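Local coordinates for putative phosphohistidine phosphatase SixA (Agrobacterium tumefaciens, PDB 2RFL), which is probably a histidine phosphatase superfamily hydrolase that removes the phosphoryl group from phosphohistidine in proteins, at residues A64-T69 / V113-T118. Sequence-based numbering, arbitrary orientation.
Sequences ARCRQT and VGHNPT
Val-113 meets the helix with its CG1, which lies anti to the backbone N (chi1 -177°). That methyl packs against Cys-66 CB at 4.2 Å and Thr-69 CB at 4.3 Å. Thr-69 is held on its own helix, its OG1 giving a hydrogen bond to Arg-65 O. Cys-66 and Gly-114 form the nearest CA pair, 6.4 Å apart; Cys-66 SG lies 3.7 Å from Val-113 O and touches Gly-114 CA.

His-115 carries the polar end. Cys-66 SG sits over one face of its imidazole, 4.0 Å from the ring centroid and 27° off the ring normal, a sulfur-aromatic contact closest at NE2. That nitrogen is hydrogen-bonded to Ser-61. Arg-65 runs out extended from CG to NE, and its guanidinium faces the ND1–CE1 edge of the ring. Arg-65 CZ lies in the ring plane and CE1 over one guanidinium face; with the planes 80° apart, the groups meet edge to face. Arg-65 NH2 approaches His-115 ND1 to 3.5 Å without a hydrogen bond; its polar partner is Asp-28 OD2, in a salt bridge. With His-16 against the same imidazole, the cluster is consistent with the phosphate pocket of the histidine phosphatases, built from two histidines and two arginines.

The contact is buried where parallel strand 109-114 ends between strands 57-60 and 10-15; the first turns of helix 64-77 pack against the strands there, touching Ser-60 and Leu-14, and helix 118-127 leads away from the loop.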
# COMPACT_ATOMS: atom_id res chain seq x y z
N ALA A 64 -14.63 0.48 0.94
CA ALA A 64 -14.80 0.56 -0.50
C ALA A 64 -13.57 1.20 -1.21
O ALA A 64 -13.01 0.58 -2.11
CB ALA A 64 -16.03 1.24 -0.82
N ARG A 65 -13.13 2.39 -0.78
CA ARG A 65 -12.02 3.08 -1.44
C ARG A 65 -10.74 2.24 -1.51
O ARG A 65 -9.84 2.54 -2.29
CB ARG A 65 -11.73 4.46 -0.82
CG ARG A 65 -10.93 4.46 0.52
CD ARG A 65 -10.85 5.94 1.09
NE ARG A 65 -10.67 6.09 2.55
CZ ARG A 65 -11.66 5.99 3.46
NH1 ARG A 65 -12.93 5.73 3.11
NH2 ARG A 65 -11.37 6.16 4.74
N CYS A 66 -10.65 1.21 -0.69
CA CYS A 66 -9.44 0.40 -0.68
C CYS A 66 -9.72 -0.73 -1.61
O CYS A 66 -8.88 -1.11 -2.39
CB CYS A 66 -9.10 -0.13 0.71
SG CYS A 66 -8.07 1.00 1.67
N ARG A 67 -10.93 -1.22 -1.53
CA ARG A 67 -11.42 -2.27 -2.36
C ARG A 67 -11.26 -1.94 -3.87
O ARG A 67 -10.65 -2.70 -4.61
CB ARG A 67 -12.86 -2.55 -1.96
CG ARG A 67 -12.93 -3.40 -0.72
CD ARG A 67 -14.34 -3.90 -0.55
NE ARG A 67 -14.49 -4.93 0.48
CZ ARG A 67 -14.31 -6.24 0.29
NH1 ARG A 67 -13.96 -6.72 -0.89
NH2 ARG A 67 -14.49 -7.10 1.28
N GLN A 68 -11.76 -0.76 -4.28
CA GLN A 68 -11.68 -0.26 -5.65
C GLN A 68 -10.20 -0.02 -5.98
O GLN A 68 -9.74 -0.47 -7.06
CB GLN A 68 -12.51 1.00 -5.88
CG GLN A 68 -14.03 0.90 -5.67
CD GLN A 68 -14.69 2.29 -5.33
OE1 GLN A 68 -14.06 3.26 -4.89
NE2 GLN A 68 -15.97 2.32 -5.46
N THR A 69 -9.44 0.61 -5.07
CA THR A 69 -8.00 0.75 -5.32
C THR A 69 -7.43 -0.63 -5.76
O THR A 69 -6.85 -0.71 -6.84
CB THR A 69 -7.19 1.39 -4.13
OG1 THR A 69 -7.78 2.64 -3.72
CG2 THR A 69 -5.74 1.68 -4.53
N VAL A 113 -2.71 -2.71 1.39
CA VAL A 113 -3.56 -1.61 0.87
C VAL A 113 -4.46 -1.05 2.00
O VAL A 113 -5.50 -1.59 2.35
CB VAL A 113 -4.42 -2.06 -0.37
CG1 VAL A 113 -5.28 -0.90 -0.97
CG2 VAL A 113 -3.54 -2.69 -1.43
N GLY A 114 -4.04 0.07 2.57
CA GLY A 114 -4.79 0.72 3.67
C GLY A 114 -4.60 2.22 3.66
O GLY A 114 -4.38 2.81 2.59
N HIS A 115 -4.64 2.82 4.85
CA HIS A 115 -4.87 4.27 5.01
C HIS A 115 -3.82 4.93 5.87
O HIS A 115 -3.22 4.28 6.73
CB HIS A 115 -6.23 4.58 5.69
CG HIS A 115 -7.36 3.67 5.32
ND1 HIS A 115 -8.51 4.14 4.73
CD2 HIS A 115 -7.55 2.35 5.53
CE1 HIS A 115 -9.36 3.14 4.56
NE2 HIS A 115 -8.80 2.04 5.03
N ASN A 116 -3.63 6.23 5.64
CA ASN A 116 -2.95 7.14 6.55
C ASN A 116 -3.76 7.33 7.85
O ASN A 116 -4.98 7.25 7.81
CB ASN A 116 -2.74 8.50 5.86
CG ASN A 116 -1.38 8.60 5.13
OD1 ASN A 116 -0.51 7.74 5.24
ND2 ASN A 116 -1.21 9.68 4.39
N PRO A 117 -3.11 7.60 9.00
CA PRO A 117 -1.69 7.73 9.32
C PRO A 117 -0.98 6.39 9.38
O PRO A 117 0.25 6.36 9.32
CB PRO A 117 -1.67 8.31 10.74
CG PRO A 117 -3.00 8.40 11.19
CD PRO A 117 -3.94 7.85 10.20
N THR A 118 -1.74 5.30 9.53
CA THR A 118 -1.15 3.97 9.65
C THR A 118 -0.16 3.60 8.54
O THR A 118 0.85 2.99 8.80
CB THR A 118 -2.23 2.92 9.75
OG1 THR A 118 -3.37 3.51 10.38
CG2 THR A 118 -1.75 1.69 10.54